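PDB 4FO0: actin-related protein 8 from Homo sapiens, which binds ATP, hydrolyses it only slowly without polymerising, and serves as an actin-family subunit of the INO80 chromatin-remodelling complex in transcription, replication and probably DNA repair. Local coordinates for residues S88-M91 / T95-I98; E216-I221 / R575-F580. All coordinates share one frame; numbering follows the deposited sequence.

How the contacts relate
Along the chain the two contacts follow in series, neither nesting nor crossing. Contact 1 comes first and is very local: residues 88-91, leaving helix 71-88, turn back on 95-98 and close a short loop on the way to helix 102-109. Contact 2 opens much later, on helix 211-225, and closes only near the C terminus on helix 574-580, so that 353 residues lie between its segments, some of them not modelled. It thereby joins an early part of the actin-like fold to a helix close to the C terminus. The two sites lie on opposite sides of the chain's centre, with centres about 58 Å apart and nearest atoms about 38 Å apart.

Contact 1: S88-M91 / T95-I98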
ATOM      1  N   SER A  88       8.359 -18.314  21.299  1.00 45.09           N
ATOM      2  CA  SER A  88       7.273 -19.248  21.502  1.00 46.23           C
ATOM      3  C   SER A  88       7.111 -20.241  20.346  1.00 35.89           C
ATOM      4  O   SER A  88       6.629 -21.348  20.540  1.00 53.79           O
ATOM      5  CB  SER A  88       5.974 -18.480  21.748  1.00 32.47           C
ATOM      6  OG  SER A  88       4.991 -18.844  20.795  1.00 66.46           O
ATOM      7  N   LYS A  89       7.521 -19.845  19.149  1.00 39.45           N
ATOM      8  CA  LYS A  89       7.347 -20.675  17.963  1.00 38.96           C
ATOM      9  C   LYS A  89       8.606 -21.479  17.688  1.00 47.97           C
ATOM     10  O   LYS A  89       9.672 -20.920  17.460  1.00 48.26           O
ATOM     11  CB  LYS A  89       7.008 -19.798  16.759  1.00 36.96           C
ATOM     12  CG  LYS A  89       6.889 -20.533  15.435  1.00 37.53           C
ATOM     13  CD  LYS A  89       6.314 -19.594  14.367  1.00 37.17           C
ATOM     14  CE  LYS A  89       6.104 -20.317  13.043  1.00 43.59           C
ATOM     15  NZ  LYS A  89       5.323 -19.523  12.068  1.00 52.23           N
ATOM     16  N   LYS A  90       8.490 -22.797  17.726  1.00 53.19           N
ATOM     17  CA  LYS A  90       9.658 -23.637  17.556  1.00 50.65           C
ATOM     18  C   LYS A  90      10.059 -23.643  16.098  1.00 56.55           C
ATOM     19  O   LYS A  90       9.286 -23.228  15.228  1.00 56.38           O
ATOM     20  CB  LYS A  90       9.370 -25.063  18.020  1.00 47.14           C
ATOM     21  CG  LYS A  90       8.843 -25.165  19.437  1.00 69.71           C
ATOM     22  CD  LYS A  90       9.844 -24.633  20.444  1.00 67.21           C
ATOM     23  CE  LYS A  90       9.858 -25.512  21.683  1.00 63.03           C
ATOM     24  NZ  LYS A  90      10.347 -26.876  21.333  1.00 57.52           N
ATOM     25  N   MET A  91      11.265 -24.123  15.829  1.00 45.78           N
ATOM     26  CA  MET A  91      11.726 -24.213  14.458  1.00 54.97           C
ATOM     27  C   MET A  91      11.342 -25.557  13.861  1.00 58.73           C
ATOM     28  O   MET A  91      10.759 -26.395  14.546  1.00 57.20           O
ATOM     29  CB  MET A  91      13.225 -23.966  14.386  1.00 38.74           C
ATOM     30  CG  MET A  91      13.590 -22.557  14.822  1.00 48.48           C
ATOM     31  SD  MET A  91      15.234 -22.074  14.271  1.00 61.40           S
ATOM     32  CE  MET A  91      16.248 -23.227  15.205  1.00 73.28           C
ATOM     33  N   THR A  95      13.332 -27.342  17.688  1.00 47.46           N
ATOM     34  CA  THR A  95      14.106 -26.659  18.724  1.00 49.53           C
ATOM     35  C   THR A  95      13.713 -25.199  18.846  1.00 42.16           C
ATOM     36  O   THR A  95      13.003 -24.665  17.990  1.00 44.27           O
ATOM     37  CB  THR A  95      15.609 -26.731  18.432  1.00 60.22           C
ATOM     38  OG1 THR A  95      15.930 -25.860  17.334  1.00 55.83           O
ATOM     39  CG2 THR A  95      16.000 -28.153  18.080  1.00 49.43           C
ATOM     40  N   ARG A  96      14.174 -24.552  19.915  1.00 43.99           N
ATOM     41  CA  ARG A  96      14.033 -23.100  20.030  1.00 43.33           C
ATOM     42  C   ARG A  96      14.944 -22.345  19.067  1.00 56.58           C
ATOM     43  O   ARG A  96      16.060 -22.782  18.746  1.00 51.23           O
ATOM     44  CB  ARG A  96      14.359 -22.621  21.437  1.00 44.24           C
ATOM     45  CG  ARG A  96      13.418 -23.104  22.492  1.00 37.30           C
ATOM     46  CD  ARG A  96      12.122 -22.354  22.492  1.00 41.91           C
ATOM     47  NE  ARG A  96      11.259 -22.872  23.544  1.00 50.15           N
ATOM     48  CZ  ARG A  96       9.996 -22.522  23.709  1.00 53.24           C
ATOM     49  NH1 ARG A  96       9.437 -21.646  22.891  1.00 63.80           N
ATOM     50  NH2 ARG A  96       9.295 -23.055  24.690  1.00 53.63           N
ATOM     51  N   ARG A  97      14.458 -21.191  18.628  1.00 51.14           N
ATOM     52  CA  ARG A  97      15.243 -20.279  17.811  1.00 42.95           C
ATOM     53  C   ARG A  97      16.174 -19.474  18.727  1.00 48.20           C
ATOM     54  O   ARG A  97      15.728 -18.726  19.595  1.00 46.53           O
ATOM     55  CB  ARG A  97      14.300 -19.363  17.042  1.00 46.55           C
ATOM     56  CG  ARG A  97      14.963 -18.451  16.044  1.00 47.52           C
ATOM     57  CD  ARG A  97      14.145 -17.192  15.928  1.00 52.97           C
ATOM     58  NE  ARG A  97      14.873 -16.104  15.295  1.00 46.45           N
ATOM     59  CZ  ARG A  97      14.963 -15.959  13.980  1.00 47.78           C
ATOM     60  NH1 ARG A  97      14.380 -16.838  13.171  1.00 57.83           N
ATOM     61  NH2 ARG A  97      15.633 -14.941  13.475  1.00 36.47           N
ATOM     62  N   ILE A  98      17.475 -19.650  18.549  1.00 44.15           N
ATOM     63  CA  ILE A  98      18.453 -18.987  19.397  1.00 45.18           C
ATOM     64  C   ILE A  98      18.604 -17.518  18.996  1.00 41.88           C
ATOM     65  O   ILE A  98      19.028 -17.196  17.888  1.00 40.85           O
ATOM     66  CB  ILE A  98      19.822 -19.704  19.311  1.00 44.11           C
ATOM     67  CG1 ILE A  98      19.701 -21.143  19.793  1.00 46.73           C
ATOM     68  CG2 ILE A  98      20.878 -18.996  20.137  1.00 27.29           C
ATOM     69  CD1 ILE A  98      20.938 -21.956  19.486  1.00 43.63           C
TER
HETATM   70  O   HOH W   1      11.488 -20.840  19.185  1.00 41.00           O
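Met91 meets the segment 95-98 with both its backbone and its side chain. Its N donates to Thr95 O over 2.8 Å, a nearly straight bond of 170° and the one direct hydrogen bond between the segments, which closes the loop. From there the side chain runs out across the returning segment 95-98. CB lies 3.7 Å from the same Thr95 O; CG passes on to Arg97, 4.0 Å from its CB, and SD rests against CA, CB and CG of Arg97, the two side chains crossing at about a right angle. A bend at the last torsion (chi3 -65°) turns the terminal methyl back, so that CE ends 3.4 Å from Thr95 OG1 and also near Arg96 O. That hydroxyl is itself hydrogen-bonded to Asn93 within the loop.

Beside it, Lys90 lies over Arg96. The folded lysine chain places CE 3.5 Å from Arg96 NE, over one face of the guanidinium and toward its rim, while Ser88 CA approaches the edge of the same group. The contact is made by the lysine methylenes; NZ is turned to Gly94 O. Arg96 NH1 bonds to Trp87 O, and the guanidinium also makes a cation-pi contact with Trp87. A water bridges Lys89 O and Arg97 N, accepting from the latter at 3.0 Å, though its leg to Lys89 O is short and doubtful.

This is a surface loop, away from the nucleotide, that reverses the chain after helix 71-88 and before helix 102-109. Arg97 ties it inward through a salt bridge to Asp352 and a hydrogen bond to Ile326 O, and Lys89 packs on Phe519 and His522 of helix 516-527.

Contact 2: E216-I221 / R575-F580; sequences ELVNMI and REWQRF
Asn219 OD1 accepts a hydrogen bond from Trp577 NE1, 3.1 Å long with an N-H...O angle of 160°. The acceptor lies almost exactly in the plane of the indole, and the donor in turn sits in the carbonyl plane on a lone pair of OD1, so the bond is well directed at both ends although amide and ring planes are 41° apart. With CG of Asn219 anti to the backbone N, the amide is carried to the pyrrole edge of the ring, and Asn219 CB also comes within 3.6 Å of NE1.

Val218, the preceding residue, takes a face of the same ring. Its CG1 stands 3.6 Å from the centroid of the six-membered ring and only 6° off the ring normal, a CH-pi contact in which CH2 and CZ3 are both 3.8 Å from the methyl. One tryptophan thus has an edge fixed by a polar bond and a face covered by a methyl, which together probably limit how the ring can turn.

Trp577 reaches across from helix 574-580 to helix 211-225, consistent with subdomain 1 of the actin fold, where N-terminal and C-terminal parts of the chain meet. It also touches Lys215, Leu222, Met223 and, on helix 583-588, Leu585. Val218 additionally packs on Ile230 and Val232 of strand 229-234, which pairs with strand 572-573 just ahead of the tryptophan's helix.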
ATOM      1  N   GLU A 216     -16.346  13.950  -5.167  1.00 39.37           N
ATOM      2  CA  GLU A 216     -15.421  14.876  -5.805  1.00 36.56           C
ATOM      3  C   GLU A 216     -14.592  14.250  -6.919  1.00 38.50           C
ATOM      4  O   GLU A 216     -14.298  14.899  -7.923  1.00 47.70           O
ATOM      5  CB  GLU A 216     -14.464  15.450  -4.761  1.00 46.75           C
ATOM      6  CG  GLU A 216     -15.109  16.391  -3.766  1.00 57.08           C
ATOM      7  CD  GLU A 216     -15.460  17.725  -4.383  1.00 71.94           C
ATOM      8  OE1 GLU A 216     -15.059  17.964  -5.546  1.00 75.31           O
ATOM      9  OE2 GLU A 216     -16.135  18.533  -3.707  1.00 87.27           O
ATOM     10  N   LEU A 217     -14.184  13.005  -6.718  1.00 35.07           N
ATOM     11  CA  LEU A 217     -13.316  12.317  -7.661  1.00 35.60           C
ATOM     12  C   LEU A 217     -14.104  11.993  -8.911  1.00 45.93           C
ATOM     13  O   LEU A 217     -13.666  12.253 -10.034  1.00 44.52           O
ATOM     14  CB  LEU A 217     -12.779  11.024  -7.042  1.00 26.29           C
ATOM     15  CG  LEU A 217     -11.676  11.234  -6.004  1.00 44.85           C
ATOM     16  CD1 LEU A 217     -11.365   9.928  -5.281  1.00 25.68           C
ATOM     17  CD2 LEU A 217     -10.423  11.814  -6.658  1.00 22.95           C
ATOM     18  N   VAL A 218     -15.271  11.405  -8.697  1.00 36.35           N
ATOM     19  CA  VAL A 218     -16.210  11.166  -9.766  1.00 39.06           C
ATOM     20  C   VAL A 218     -16.444  12.455 -10.540  1.00 44.21           C
ATOM     21  O   VAL A 218     -16.425  12.472 -11.772  1.00 41.63           O
ATOM     22  CB  VAL A 218     -17.546  10.680  -9.216  1.00 43.68           C
ATOM     23  CG1 VAL A 218     -18.584  10.661 -10.325  1.00 38.25           C
ATOM     24  CG2 VAL A 218     -17.381   9.310  -8.572  1.00 34.01           C
ATOM     25  N   ASN A 219     -16.660  13.550  -9.821  1.00 40.52           N
ATOM     26  CA  ASN A 219     -16.875  14.808 -10.509  1.00 41.33           C
ATOM     27  C   ASN A 219     -15.656  15.155 -11.348  1.00 40.27           C
ATOM     28  O   ASN A 219     -15.766  15.620 -12.481  1.00 41.75           O
ATOM     29  CB  ASN A 219     -17.227  15.932  -9.538  1.00 36.37           C
ATOM     30  CG  ASN A 219     -17.491  17.238 -10.253  1.00 44.29           C
ATOM     31  OD1 ASN A 219     -18.545  17.431 -10.865  1.00 44.88           O
ATOM     32  ND2 ASN A 219     -16.523  18.137 -10.200  1.00 43.75           N
ATOM     33  N   MET A 220     -14.486  14.894 -10.789  1.00 38.14           N
ATOM     34  CA  MET A 220     -13.255  15.187 -11.482  1.00 36.63           C
ATOM     35  C   MET A 220     -13.151  14.336 -12.749  1.00 40.10           C
ATOM     36  O   MET A 220     -12.890  14.860 -13.831  1.00 46.34           O
ATOM     37  CB  MET A 220     -12.050  14.971 -10.562  1.00 36.77           C
ATOM     38  CG  MET A 220     -10.748  15.284 -11.247  1.00 44.00           C
ATOM     39  SD  MET A 220      -9.312  14.474 -10.546  1.00 60.32           S
ATOM     40  CE  MET A 220      -9.849  12.766 -10.433  1.00 43.88           C
ATOM     41  N   ILE A 221     -13.350  13.029 -12.616  1.00 27.63           N
ATOM     42  CA  ILE A 221     -13.284  12.125 -13.766  1.00 41.18           C
ATOM     43  C   ILE A 221     -14.200  12.548 -14.918  1.00 43.75           C
ATOM     44  O   ILE A 221     -13.775  12.656 -16.069  1.00 39.70           O
ATOM     45  CB  ILE A 221     -13.699  10.697 -13.389  1.00 45.28           C
ATOM     46  CG1 ILE A 221     -12.762  10.123 -12.332  1.00 42.12           C
ATOM     47  CG2 ILE A 221     -13.679   9.832 -14.619  1.00 33.54           C
ATOM     48  CD1 ILE A 221     -11.339  10.162 -12.767  1.00 48.23           C
ATOM     49  N   ARG A 575     -23.824  13.393 -18.491  1.00 56.52           N
ATOM     50  CA  ARG A 575     -24.991  14.254 -18.397  1.00 61.03           C
ATOM     51  C   ARG A 575     -25.873  13.917 -17.205  1.00 53.68           C
ATOM     52  O   ARG A 575     -26.406  14.814 -16.552  1.00 67.57           O
ATOM     53  CB  ARG A 575     -25.790  14.296 -19.698  1.00 80.95           C
ATOM     54  CG  ARG A 575     -26.485  15.645 -19.902  1.00 96.10           C
ATOM     55  CD  ARG A 575     -26.993  15.820 -21.320  1.00110.53           C
ATOM     56  NE  ARG A 575     -28.018  14.837 -21.659  1.00137.43           N
ATOM     57  CZ  ARG A 575     -29.219  15.142 -22.140  1.00137.74           C
ATOM     58  NH1 ARG A 575     -29.552  16.411 -22.346  1.00142.14           N
ATOM     59  NH2 ARG A 575     -30.086  14.178 -22.421  1.00115.05           N
ATOM     60  N   GLU A 576     -26.006  12.632 -16.901  1.00 50.26           N
ATOM     61  CA  GLU A 576     -26.708  12.238 -15.682  1.00 62.67           C
ATOM     62  C   GLU A 576     -26.018  12.842 -14.458  1.00 63.57           C
ATOM     63  O   GLU A 576     -26.663  13.213 -13.477  1.00 60.44           O
ATOM     64  CB  GLU A 576     -26.772  10.719 -15.555  1.00 37.72           C
ATOM     65  CG  GLU A 576     -27.161  10.008 -16.848  1.00 62.53           C
ATOM     66  CD  GLU A 576     -26.942   8.498 -16.785  1.00 72.35           C
ATOM     67  OE1 GLU A 576     -27.745   7.752 -17.386  1.00 78.21           O
ATOM     68  OE2 GLU A 576     -25.968   8.050 -16.142  1.00 63.70           O
ATOM     69  N   TRP A 577     -24.700  12.951 -14.521  1.00 64.26           N
ATOM     70  CA  TRP A 577     -23.960  13.525 -13.427  1.00 54.73           C
ATOM     71  C   TRP A 577     -24.168  15.004 -13.343  1.00 60.53           C
ATOM     72  O   TRP A 577     -24.539  15.534 -12.282  1.00 50.39           O
ATOM     73  CB  TRP A 577     -22.479  13.222 -13.553  1.00 45.54           C
ATOM     74  CG  TRP A 577     -21.710  13.715 -12.363  1.00 39.29           C
ATOM     75  CD1 TRP A 577     -20.908  14.840 -12.281  1.00 41.70           C
ATOM     76  CD2 TRP A 577     -21.678  13.127 -11.025  1.00 49.71           C
ATOM     77  NE1 TRP A 577     -20.391  14.977 -11.026  1.00 41.44           N
ATOM     78  CE2 TRP A 577     -20.812  13.983 -10.225  1.00 48.82           C
ATOM     79  CE3 TRP A 577     -22.249  12.015 -10.437  1.00 37.50           C
ATOM     80  CZ2 TRP A 577     -20.545  13.716  -8.900  1.00 44.21           C
ATOM     81  CZ3 TRP A 577     -21.973  11.757  -9.100  1.00 46.58           C
ATOM     82  CH2 TRP A 577     -21.142  12.590  -8.351  1.00 48.05           C
ATOM     83  N   GLN A 578     -23.927  15.694 -14.448  1.00 51.89           N
ATOM     84  CA  GLN A 578     -24.108  17.133 -14.503  1.00 45.72           C
ATOM     85  C   GLN A 578     -25.474  17.513 -13.969  1.00 50.34           C
ATOM     86  O   GLN A 578     -25.642  18.550 -13.339  1.00 61.08           O
ATOM     87  CB  GLN A 578     -23.964  17.622 -15.938  1.00 61.58           C
ATOM     88  CG  GLN A 578     -23.791  19.120 -16.070  1.00 65.41           C
ATOM     89  CD  GLN A 578     -23.133  19.509 -17.376  1.00105.69           C
ATOM     90  OE1 GLN A 578     -22.977  18.684 -18.273  1.00 92.13           O
ATOM     91  NE2 GLN A 578     -22.741  20.770 -17.487  1.00107.12           N
ATOM     92  N   ARG A 579     -26.451  16.658 -14.230  1.00 62.09           N
ATOM     93  CA  ARG A 579     -27.829  16.924 -13.864  1.00 56.31           C
ATOM     94  C   ARG A 579     -28.070  16.612 -12.397  1.00 55.96           C
ATOM     95  O   ARG A 579     -28.379  17.497 -11.611  1.00 66.48           O
ATOM     96  CB  ARG A 579     -28.769  16.089 -14.726  1.00 63.44           C
ATOM     97  CG  ARG A 579     -29.386  16.841 -15.887  1.00 90.19           C
ATOM     98  CD  ARG A 579     -30.857  16.499 -16.026  1.00 90.09           C
ATOM     99  NE  ARG A 579     -31.152  15.887 -17.315  1.00 97.73           N
ATOM    100  CZ  ARG A 579     -30.310  15.869 -18.341  1.00110.05           C
ATOM    101  NH1 ARG A 579     -29.116  16.427 -18.229  1.00 90.16           N
ATOM    102  NH2 ARG A 579     -30.664  15.288 -19.478  1.00107.01           N
ATOM    103  N   PHE A 580     -27.930  15.344 -12.037  1.00 53.97           N
ATOM    104  CA  PHE A 580     -28.415  14.857 -10.758  1.00 48.83           C
ATOM    105  C   PHE A 580     -27.281  14.726  -9.761  1.00 70.42           C
ATOM    106  O   PHE A 580     -27.505  14.639  -8.558  1.00 66.64           O
ATOM    107  CB  PHE A 580     -29.096  13.509 -10.935  1.00 61.10           C
ATOM    108  CG  PHE A 580     -30.260  13.545 -11.872  1.00 69.08           C
ATOM    109  CD1 PHE A 580     -31.528  13.809 -11.402  1.00 69.27           C
ATOM    110  CD2 PHE A 580     -30.083  13.320 -13.220  1.00 73.33           C
ATOM    111  CE1 PHE A 580     -32.604  13.845 -12.260  1.00 63.01           C
ATOM    112  CE2 PHE A 580     -31.153  13.354 -14.084  1.00 84.98           C
ATOM    113  CZ  PHE A 580     -32.416  13.617 -13.603  1.00 85.09           C
TER